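Local coordinates for protein phospholipase C-beta (PLC-beta) (Sepia officinalis, PDB 3QR0) that is a phospholipase C of the beta class, combining PH, EF-hand, TIM-barrel and C2 domains in a single chain that holds a calcium ion, at residues A[671-676]-A[717-722]; A[682-687]-A[804-809]; A[732-737]-A[746-751]. One frame throughout, in Å; residues are numbered along the deposited sequence.

Interaction 1: residues A[671-676]-A[717-722]; sequences VEVEMY and AVVRII. With GOL (glycerol), chain E.
Residues 671-676 and 718-722 are antiparallel strands of the C2 beta-sandwich, joined by paired backbone hydrogen bonds at E672-I722, E674-R720 and Y676-V718. E672 N donates to I722 O at 2.8 Å, almost along the carbonyl axis. The longest of the set joins Y676 N to V718 O at 3.1 Å. At the intervening non-hydrogen-bonded pairs, V673-I721 and M675-V719, CA-H...O contacts fill in, for example V673 CA, 3.2 Å from R720 O.

Polar groups gather on the face of E672, E674, Y676, R720 and I722. The Y676 hydroxyl donates to the anti lone pair of E674 OE1 at 2.6 Å and accepts from R720 NH1 at 3.2 Å, lying in the guanidinium plane. R720 is extended from CG to NE, so its CD runs along the tyrosine ring edge while I722 CG1 sits over one guanidinium face; R720 NE is hydrogen-bonded to H733 ND1. A glycerol, probably from the crystallisation liquor, bridges E672 OE1, E674 OE2 and R720 NH1.

Apolar contacts occupy the other face, where V673 CG1 meets V719 CG2 at 3.7 Å. There V673 packs on F706 and F708, and M675 on F708 and V711, of strand 706-711 in the second sheet of the sandwich, whereas Y676 and R720 lie against helix 605-613, and strand 730-737 continues the sheet beyond 718-722.

Interaction 2: residues A[682-687]-A[804-809]; sequences TVRKKF and FEDDPD
The F804 ring takes T682 over one face: T682 CG2 stands 4.2 Å from the F804 ring centroid in a CH-pi contact, 27° off the normal, and the two side chains cross at about a right angle. The other flat group, the R684 guanidinium, has D806 CA over one face and F804 O at its edge, in plane, where R684 NH1 donates at 2.9 Å to F804 O, approaching from above the carbonyl plane. The same NH1 grips the anti lone pair of D806 OD1 at 2.8 Å, a salt bridge whose carboxylate stands nearly upright to the guanidinium, at 86°; the bond from R684 NH2 to that oxygen is weak. A bend at chi3 (67°) turns the group toward 804-806, while R684 NE remains paired with E674. Segment 804-807 leads into helix 808-815, for which D807 is the N-cap, its OD1 bonded to A810 N. The helix starts beside the corner at K685, where the chain turns between strands 683-684 and 686-688 at the margin of the C2 sandwich: P808 CG lies 4.1 Å from R684 CB. K685, bent at chi2, lays CE 3.2 Å from D806 O and sends NZ to a glycerol, which R684 NH2 also binds.

Interaction 3: residues A[732-737]-A[746-751]; sequences GHRVMP and RHVPLR
A bend at chi2 in each of two arginines brings their guanidinium groups face to face. R734 starts with CG anti to its backbone N and then folds at chi2 (66°); R751 starts with CG anti to its carbonyl carbon and folds the other way. The groups lie flat on one another, centres 3.8 Å apart and planes 21° from parallel, R751 NH2 standing over the centre of the R734 group. Nothing bonds the two tips: R734 NH2 and R751 NH2, both donors, are 3.3 Å apart.

One hydrogen bond helps to set the R734 plane: R734 NH1 donates at 2.9 Å to P749 O, on a lone pair in the carbonyl plane. The stem is held separately, R734 CG packing on V748 CG1 at 3.5 Å. The backbones meet in a single antiparallel bridge, with H733 N to R751 O at 2.9 Å and R751 N to H733 O at 2.7 Å. R751 O also faces the edge of the H733 ring, 3.2 Å from H733 CD2, and L750 CD2 packs on the H733 backbone.

The strands run at 114° to each other, and each is the outermost strand of a different sheet of the C2 sandwich; the bridge stitches those edges together.

H733 ND1 is bonded to R720 NE, consistent with a neutral imidazole accepting through ND1. Stacking like charges in a buried setting should be costly; probably offsetting it are a salt bridge from R751 NH1 to E615 and a weak bond from R751 NH2 to N148, both partners outside the segments, and the P749 carbonyl within the contact.

From the N-terminal end, 671-676 comes first and 682-687 follows. Interaction 1 then closes a 40-residue loop when 717-722 returns beside 671-676, leaving interaction 2 still open, so these two cross. Interaction 3 opens afterwards and closes a short loop of eight residues, in series with interaction 1 and nested inside the long loop that interaction 2 completes at 804-809. Strands 669-676, 718-725 and 730-737 are successive neighbours in one sheet, so interactions 1 and 3 adjoin through the bonds between 718-725 and 730-737. Interaction 3 ties that sheet to the other layer of the sandwich, and interaction 2 ties it to the C-terminal helix.

Interaction 1: residues A[671-676]-A[717-722]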
loop_
_atom_site.group_PDB
_atom_site.type_symbol
_atom_site.label_atom_id
_atom_site.label_comp_id
_atom_site.label_asym_id
_atom_site.label_seq_id
_atom_site.Cartn_x
_atom_site.Cartn_y
_atom_site.Cartn_z
ATOM N N VAL A 671 -18.958 -5.522 -9.089
ATOM C CA VAL A 671 -18.299 -4.863 -7.974
ATOM C C VAL A 671 -18.833 -5.422 -6.666
ATOM O O VAL A 671 -20.036 -5.679 -6.530
ATOM C CB VAL A 671 -18.513 -3.342 -8.018
ATOM C CG1 VAL A 671 -17.746 -2.648 -6.873
ATOM C CG2 VAL A 671 -18.084 -2.792 -9.380
ATOM N N GLU A 672 -17.921 -5.643 -5.726
ATOM C CA GLU A 672 -18.254 -6.103 -4.388
ATOM C C GLU A 672 -17.776 -5.088 -3.348
ATOM O O GLU A 672 -16.812 -4.358 -3.576
ATOM C CB GLU A 672 -17.581 -7.444 -4.121
ATOM C CG GLU A 672 -18.156 -8.606 -4.888
ATOM C CD GLU A 672 -17.341 -9.864 -4.683
ATOM O OE1 GLU A 672 -16.264 -9.970 -5.304
ATOM O OE2 GLU A 672 -17.770 -10.735 -3.893
ATOM N N VAL A 673 -18.454 -5.048 -2.209
ATOM C CA VAL A 673 -18.075 -4.161 -1.117
ATOM C C VAL A 673 -18.051 -4.953 0.183
ATOM O O VAL A 673 -19.040 -5.597 0.544
ATOM C CB VAL A 673 -19.037 -2.962 -0.986
ATOM C CG1 VAL A 673 -18.585 -2.040 0.144
ATOM C CG2 VAL A 673 -19.105 -2.189 -2.303
ATOM N N GLU A 674 -16.910 -4.925 0.858
ATOM C CA GLU A 674 -16.719 -5.664 2.104
ATOM C C GLU A 674 -16.270 -4.726 3.216
ATOM O O GLU A 674 -15.797 -3.611 2.954
ATOM C CB GLU A 674 -15.699 -6.796 1.898
ATOM C CG GLU A 674 -16.243 -7.917 1.013
ATOM C CD GLU A 674 -15.432 -9.205 1.046
ATOM O OE1 GLU A 674 -14.314 -9.231 1.610
ATOM O OE2 GLU A 674 -15.942 -10.213 0.505
ATOM N N MET A 675 -16.443 -5.176 4.457
ATOM C CA MET A 675 -15.950 -4.448 5.620
ATOM C C MET A 675 -15.181 -5.397 6.533
ATOM O O MET A 675 -15.602 -6.541 6.744
ATOM C CB MET A 675 -17.107 -3.784 6.378
ATOM C CG MET A 675 -16.680 -2.963 7.590
ATOM S SD MET A 675 -17.963 -1.877 8.261
ATOM C CE MET A 675 -18.397 -0.906 6.813
ATOM N N TYR A 676 -14.049 -4.920 7.052
ATOM C CA TYR A 676 -13.230 -5.671 8.007
ATOM C C TYR A 676 -12.938 -4.780 9.201
ATOM O O TYR A 676 -12.526 -3.628 9.041
ATOM C CB TYR A 676 -11.903 -6.136 7.381
ATOM C CG TYR A 676 -12.019 -6.512 5.931
ATOM C CD1 TYR A 676 -12.613 -7.709 5.547
ATOM C CD2 TYR A 676 -11.558 -5.662 4.936
ATOM C CE1 TYR A 676 -12.744 -8.051 4.202
ATOM C CE2 TYR A 676 -11.684 -5.995 3.594
ATOM C CZ TYR A 676 -12.273 -7.193 3.233
ATOM O OH TYR A 676 -12.397 -7.525 1.898
ATOM N N ALA A 717 -12.078 -0.236 11.663
ATOM C CA ALA A 717 -12.665 -0.827 10.466
ATOM C C ALA A 717 -12.216 -0.157 9.177
ATOM O O ALA A 717 -11.862 1.028 9.157
ATOM C CB ALA A 717 -14.185 -0.787 10.561
ATOM N N VAL A 718 -12.257 -0.932 8.097
ATOM C CA VAL A 718 -12.092 -0.410 6.755
ATOM C C VAL A 718 -13.221 -0.920 5.876
ATOM O O VAL A 718 -13.748 -2.016 6.102
ATOM C CB VAL A 718 -10.735 -0.819 6.152
ATOM C CG1 VAL A 718 -9.608 -0.375 7.062
ATOM C CG2 VAL A 718 -10.669 -2.335 5.905
ATOM N N VAL A 719 -13.607 -0.111 4.897
ATOM C CA VAL A 719 -14.506 -0.541 3.841
ATOM C C VAL A 719 -13.667 -0.737 2.589
ATOM O O VAL A 719 -12.674 -0.017 2.368
ATOM C CB VAL A 719 -15.675 0.463 3.623
ATOM C CG1 VAL A 719 -15.164 1.821 3.134
ATOM C CG2 VAL A 719 -16.695 -0.114 2.657
ATOM N N ARG A 720 -14.030 -1.741 1.796
ATOM C CA ARG A 720 -13.235 -2.125 0.647
ATOM C C ARG A 720 -14.108 -2.367 -0.571
ATOM O O ARG A 720 -15.078 -3.123 -0.498
ATOM C CB ARG A 720 -12.447 -3.394 0.960
ATOM C CG ARG A 720 -11.494 -3.795 -0.135
ATOM C CD ARG A 720 -10.622 -4.945 0.294
ATOM N NE ARG A 720 -9.828 -5.448 -0.822
ATOM C CZ ARG A 720 -9.727 -6.725 -1.185
ATOM N NH1 ARG A 720 -10.373 -7.688 -0.533
ATOM N NH2 ARG A 720 -8.970 -7.039 -2.222
ATOM N N ILE A 721 -13.744 -1.732 -1.683
ATOM C CA ILE A 721 -14.380 -1.964 -2.981
ATOM C C ILE A 721 -13.497 -2.900 -3.803
ATOM O O ILE A 721 -12.306 -2.641 -3.956
ATOM C CB ILE A 721 -14.587 -0.633 -3.746
ATOM C CG1 ILE A 721 -15.649 0.226 -3.050
ATOM C CG2 ILE A 721 -15.009 -0.894 -5.194
ATOM C CD1 ILE A 721 -15.853 1.615 -3.696
ATOM N N ILE A 722 -14.076 -3.985 -4.318
ATOM C CA ILE A 722 -13.351 -4.938 -5.158
ATOM C C ILE A 722 -14.071 -5.084 -6.495
ATOM O O ILE A 722 -15.269 -5.348 -6.535
ATOM C CB ILE A 722 -13.224 -6.340 -4.502
ATOM C CG1 ILE A 722 -12.701 -6.247 -3.062
ATOM C CG2 ILE A 722 -12.288 -7.220 -5.335
ATOM C CD1 ILE A 722 -13.782 -6.134 -2.002
HETATM C C1 GOL E . -14.314 -10.398 -2.813
HETATM O O1 GOL E . -14.993 -11.414 -3.516
HETATM C C2 GOL E . -13.410 -11.063 -1.789
HETATM O O2 GOL E . -14.183 -11.552 -0.720
HETATM C C3 GOL E . -12.363 -10.081 -1.280
HETATM O O3 GOL E . -11.091 -10.478 -1.736
HETATM O O HOH W 1 -15.385 -8.154 -7.014
#

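Interaction 2: residues A[682-687]-A[804-809]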
loop_
_atom_site.group_PDB
_atom_site.type_symbol
_atom_site.label_atom_id
_atom_site.label_comp_id
_atom_site.label_asym_id
_atom_site.label_seq_id
_atom_site.Cartn_x
_atom_site.Cartn_y
_atom_site.Cartn_z
ATOM N N THR A 682 -17.466 -7.119 10.729
ATOM C CA THR A 682 -16.830 -7.707 9.561
ATOM C C THR A 682 -17.883 -8.352 8.659
ATOM O O THR A 682 -18.639 -9.208 9.098
ATOM C CB THR A 682 -15.744 -8.707 9.981
ATOM O OG1 THR A 682 -14.707 -7.992 10.666
ATOM C CG2 THR A 682 -15.160 -9.422 8.772
ATOM N N VAL A 683 -17.927 -7.910 7.405
ATOM C CA VAL A 683 -18.913 -8.364 6.429
ATOM C C VAL A 683 -18.202 -8.786 5.149
ATOM O O VAL A 683 -17.604 -7.951 4.451
ATOM C CB VAL A 683 -19.923 -7.244 6.096
ATOM C CG1 VAL A 683 -20.922 -7.717 5.038
ATOM C CG2 VAL A 683 -20.651 -6.777 7.358
ATOM N N ARG A 684 -18.258 -10.083 4.858
ATOM C CA ARG A 684 -17.688 -10.638 3.637
ATOM C C ARG A 684 -18.727 -11.419 2.839
ATOM O O ARG A 684 -19.618 -12.040 3.412
ATOM C CB ARG A 684 -16.519 -11.550 3.981
ATOM C CG ARG A 684 -15.355 -10.813 4.622
ATOM C CD ARG A 684 -14.077 -11.614 4.525
ATOM N NE ARG A 684 -13.619 -11.739 3.147
ATOM C CZ ARG A 684 -12.655 -12.560 2.734
ATOM N NH1 ARG A 684 -12.013 -13.351 3.595
ATOM N NH2 ARG A 684 -12.330 -12.592 1.452
ATOM N N LYS A 685 -18.583 -11.380 1.514
ATOM C CA LYS A 685 -19.420 -12.140 0.580
ATOM C C LYS A 685 -20.917 -11.867 0.761
ATOM O O LYS A 685 -21.728 -12.790 0.691
ATOM C CB LYS A 685 -19.153 -13.649 0.707
ATOM C CG LYS A 685 -17.701 -14.060 0.563
ATOM C CD LYS A 685 -17.149 -13.789 -0.834
ATOM C CE LYS A 685 -15.737 -14.362 -0.978
ATOM N NZ LYS A 685 -15.004 -13.817 -2.159
ATOM N N LYS A 686 -21.271 -10.605 0.990
ATOM C CA LYS A 686 -22.671 -10.211 1.173
ATOM C C LYS A 686 -23.174 -9.322 0.032
ATOM O O LYS A 686 -24.302 -9.494 -0.422
ATOM C CB LYS A 686 -22.848 -9.486 2.510
ATOM C CG LYS A 686 -24.294 -9.107 2.837
ATOM C CD LYS A 686 -24.391 -8.374 4.176
ATOM C CE LYS A 686 -25.846 -8.125 4.570
ATOM N NZ LYS A 686 -25.970 -7.727 6.005
ATOM N N PHE A 687 -22.334 -8.387 -0.415
ATOM C CA PHE A 687 -22.733 -7.349 -1.360
ATOM C C PHE A 687 -22.027 -7.466 -2.710
ATOM O O PHE A 687 -20.805 -7.356 -2.795
ATOM C CB PHE A 687 -22.429 -5.973 -0.776
ATOM C CG PHE A 687 -23.229 -5.635 0.447
ATOM C CD1 PHE A 687 -22.598 -5.255 1.621
ATOM C CD2 PHE A 687 -24.619 -5.678 0.422
ATOM C CE1 PHE A 687 -23.339 -4.923 2.751
ATOM C CE2 PHE A 687 -25.360 -5.354 1.550
ATOM C CZ PHE A 687 -24.719 -4.979 2.712
ATOM N N PHE A 804 -14.529 -13.560 9.266
ATOM C CA PHE A 804 -13.325 -13.215 8.491
ATOM C C PHE A 804 -12.999 -14.171 7.345
ATOM O O PHE A 804 -12.220 -13.822 6.448
ATOM C CB PHE A 804 -12.120 -13.137 9.425
ATOM C CG PHE A 804 -12.224 -12.038 10.429
ATOM C CD1 PHE A 804 -11.878 -10.735 10.085
ATOM C CD2 PHE A 804 -12.685 -12.293 11.708
ATOM C CE1 PHE A 804 -11.985 -9.707 11.011
ATOM C CE2 PHE A 804 -12.788 -11.270 12.638
ATOM C CZ PHE A 804 -12.440 -9.980 12.294
ATOM N N GLU A 805 -13.587 -15.366 7.371
ATOM C CA GLU A 805 -13.237 -16.407 6.406
ATOM C C GLU A 805 -13.748 -16.071 5.013
ATOM O O GLU A 805 -14.678 -15.271 4.853
ATOM C CB GLU A 805 -13.779 -17.770 6.853
ATOM C CG GLU A 805 -13.173 -18.291 8.152
ATOM C CD GLU A 805 -11.680 -18.570 8.050
ATOM O OE1 GLU A 805 -11.224 -19.013 6.974
ATOM O OE2 GLU A 805 -10.957 -18.344 9.047
ATOM N N ASP A 806 -13.129 -16.687 4.008
ATOM C CA ASP A 806 -13.532 -16.511 2.608
ATOM C C ASP A 806 -14.973 -16.970 2.341
ATOM O O ASP A 806 -15.608 -16.488 1.405
ATOM C CB ASP A 806 -12.565 -17.253 1.671
ATOM C CG ASP A 806 -11.191 -16.593 1.583
ATOM O OD1 ASP A 806 -10.945 -15.546 2.232
ATOM O OD2 ASP A 806 -10.340 -17.128 0.840
ATOM N N ASP A 807 -15.474 -17.902 3.152
ATOM C CA ASP A 807 -16.873 -18.333 3.109
ATOM C C ASP A 807 -17.403 -18.407 4.549
ATOM O O ASP A 807 -17.374 -19.473 5.171
ATOM C CB ASP A 807 -16.985 -19.687 2.399
ATOM C CG ASP A 807 -18.429 -20.130 2.187
ATOM O OD1 ASP A 807 -19.352 -19.568 2.816
ATOM O OD2 ASP A 807 -18.638 -21.075 1.393
ATOM N N PRO A 808 -17.869 -17.261 5.090
ATOM C CA PRO A 808 -18.263 -17.173 6.495
ATOM C C PRO A 808 -19.321 -18.188 6.910
ATOM O O PRO A 808 -19.187 -18.812 7.959
ATOM C CB PRO A 808 -18.814 -15.744 6.623
ATOM C CG PRO A 808 -18.147 -14.987 5.543
ATOM C CD PRO A 808 -17.984 -15.956 4.411
ATOM N N ASP A 809 -20.356 -18.350 6.092
ATOM C CA ASP A 809 -21.443 -19.289 6.396
ATOM C C ASP A 809 -20.956 -20.738 6.468
ATOM O O ASP A 809 -21.303 -21.466 7.397
ATOM C CB ASP A 809 -22.573 -19.153 5.368
ATOM C CG ASP A 809 -23.291 -17.810 5.459
ATOM O OD1 ASP A 809 -23.231 -17.169 6.532
ATOM O OD2 ASP A 809 -23.914 -17.389 4.460
#

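Interaction 3: residues A[732-737]-A[746-751]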
loop_
_atom_site.group_PDB
_atom_site.type_symbol
_atom_site.label_atom_id
_atom_site.label_comp_id
_atom_site.label_asym_id
_atom_site.label_seq_id
_atom_site.Cartn_x
_atom_site.Cartn_y
_atom_site.Cartn_z
ATOM N N GLY A 732 -9.310 -4.785 -9.790
ATOM C CA GLY A 732 -8.746 -3.789 -8.894
ATOM C C GLY A 732 -9.563 -3.632 -7.629
ATOM O O GLY A 732 -10.669 -4.169 -7.517
ATOM N N HIS A 733 -9.009 -2.902 -6.670
ATOM C CA HIS A 733 -9.682 -2.667 -5.411
ATOM C C HIS A 733 -9.286 -1.319 -4.823
ATOM O O HIS A 733 -8.408 -0.625 -5.344
ATOM C CB HIS A 733 -9.357 -3.797 -4.422
ATOM C CG HIS A 733 -8.044 -3.631 -3.726
ATOM N ND1 HIS A 733 -7.920 -3.685 -2.356
ATOM C CD2 HIS A 733 -6.802 -3.382 -4.208
ATOM C CE1 HIS A 733 -6.656 -3.477 -2.022
ATOM N NE2 HIS A 733 -5.957 -3.295 -3.129
ATOM N N ARG A 734 -9.946 -0.955 -3.733
ATOM C CA ARG A 734 -9.570 0.222 -2.959
ATOM C C ARG A 734 -10.011 0.051 -1.510
ATOM O O ARG A 734 -11.174 -0.252 -1.250
ATOM C CB ARG A 734 -10.189 1.485 -3.566
ATOM C CG ARG A 734 -9.674 2.794 -2.970
ATOM C CD ARG A 734 -8.206 3.029 -3.285
ATOM N NE ARG A 734 -7.733 4.274 -2.679
ATOM C CZ ARG A 734 -7.675 5.455 -3.291
ATOM N NH1 ARG A 734 -8.034 5.593 -4.568
ATOM N NH2 ARG A 734 -7.237 6.513 -2.618
ATOM N N VAL A 735 -9.072 0.242 -0.580
ATOM C CA VAL A 735 -9.342 0.162 0.849
ATOM C C VAL A 735 -9.499 1.579 1.400
ATOM O O VAL A 735 -8.646 2.438 1.169
ATOM C CB VAL A 735 -8.201 -0.577 1.587
ATOM C CG1 VAL A 735 -8.388 -0.513 3.098
ATOM C CG2 VAL A 735 -8.131 -2.031 1.135
ATOM N N MET A 736 -10.599 1.815 2.110
ATOM C CA MET A 736 -10.908 3.116 2.679
ATOM C C MET A 736 -11.162 2.967 4.183
ATOM O O MET A 736 -12.235 2.535 4.588
ATOM C CB MET A 736 -12.141 3.701 1.992
ATOM C CG MET A 736 -11.912 4.079 0.532
ATOM S SD MET A 736 -13.442 4.563 -0.294
ATOM C CE MET A 736 -14.219 2.965 -0.503
ATOM N N PRO A 737 -10.163 3.300 5.017
ATOM C CA PRO A 737 -10.376 3.254 6.468
ATOM C C PRO A 737 -11.494 4.205 6.878
ATOM O O PRO A 737 -11.584 5.301 6.329
ATOM C CB PRO A 737 -9.029 3.721 7.030
ATOM C CG PRO A 737 -8.051 3.447 5.941
ATOM C CD PRO A 737 -8.795 3.728 4.685
ATOM N N ARG A 746 -18.077 10.189 -5.014
ATOM C CA ARG A 746 -16.629 10.064 -5.122
ATOM C C ARG A 746 -16.236 9.183 -6.288
ATOM O O ARG A 746 -16.836 8.131 -6.500
ATOM C CB ARG A 746 -16.052 9.453 -3.837
ATOM C CG ARG A 746 -16.287 10.262 -2.582
ATOM C CD ARG A 746 -15.454 11.542 -2.523
ATOM N NE ARG A 746 -15.904 12.385 -1.421
ATOM C CZ ARG A 746 -15.339 13.524 -1.036
ATOM N NH1 ARG A 746 -14.258 13.990 -1.650
ATOM N NH2 ARG A 746 -15.860 14.198 -0.018
ATOM N N HIS A 747 -15.231 9.613 -7.046
ATOM C CA HIS A 747 -14.492 8.691 -7.897
ATOM C C HIS A 747 -13.474 7.970 -7.035
ATOM O O HIS A 747 -12.849 8.565 -6.156
ATOM C CB HIS A 747 -13.803 9.408 -9.056
ATOM C CG HIS A 747 -14.756 9.922 -10.084
ATOM N ND1 HIS A 747 -15.368 11.152 -9.975
ATOM C CD2 HIS A 747 -15.220 9.367 -11.227
ATOM C CE1 HIS A 747 -16.163 11.336 -11.014
ATOM N NE2 HIS A 747 -16.091 10.270 -11.789
ATOM N N VAL A 748 -13.312 6.680 -7.300
ATOM C CA VAL A 748 -12.454 5.815 -6.511
ATOM C C VAL A 748 -11.456 5.140 -7.452
ATOM O O VAL A 748 -11.730 4.053 -7.962
ATOM C CB VAL A 748 -13.299 4.745 -5.775
ATOM C CG1 VAL A 748 -12.429 3.921 -4.831
ATOM C CG2 VAL A 748 -14.441 5.399 -5.012
ATOM N N PRO A 749 -10.311 5.802 -7.723
ATOM C CA PRO A 749 -9.286 5.149 -8.537
ATOM C C PRO A 749 -8.877 3.812 -7.935
ATOM O O PRO A 749 -8.630 3.717 -6.728
ATOM C CB PRO A 749 -8.125 6.149 -8.518
ATOM C CG PRO A 749 -8.793 7.477 -8.301
ATOM C CD PRO A 749 -9.945 7.190 -7.387
ATOM N N LEU A 750 -8.837 2.784 -8.770
ATOM C CA LEU A 750 -8.553 1.433 -8.306
ATOM C C LEU A 750 -7.057 1.136 -8.211
ATOM O O LEU A 750 -6.239 1.707 -8.937
ATOM C CB LEU A 750 -9.223 0.417 -9.226
ATOM C CG LEU A 750 -10.746 0.476 -9.262
ATOM C CD1 LEU A 750 -11.286 -0.485 -10.331
ATOM C CD2 LEU A 750 -11.331 0.141 -7.892
ATOM N N ARG A 751 -6.728 0.222 -7.304
ATOM C CA ARG A 751 -5.368 -0.218 -7.041
ATOM C C ARG A 751 -5.237 -1.704 -7.328
ATOM O O ARG A 751 -6.227 -2.452 -7.262
ATOM C CB ARG A 751 -5.030 0.020 -5.571
ATOM C CG ARG A 751 -5.232 1.449 -5.121
ATOM C CD ARG A 751 -4.127 2.321 -5.646
ATOM N NE ARG A 751 -4.303 3.729 -5.294
ATOM C CZ ARG A 751 -4.137 4.239 -4.075
ATOM N NH1 ARG A 751 -3.812 3.470 -3.042
ATOM N NH2 ARG A 751 -4.308 5.540 -3.887
#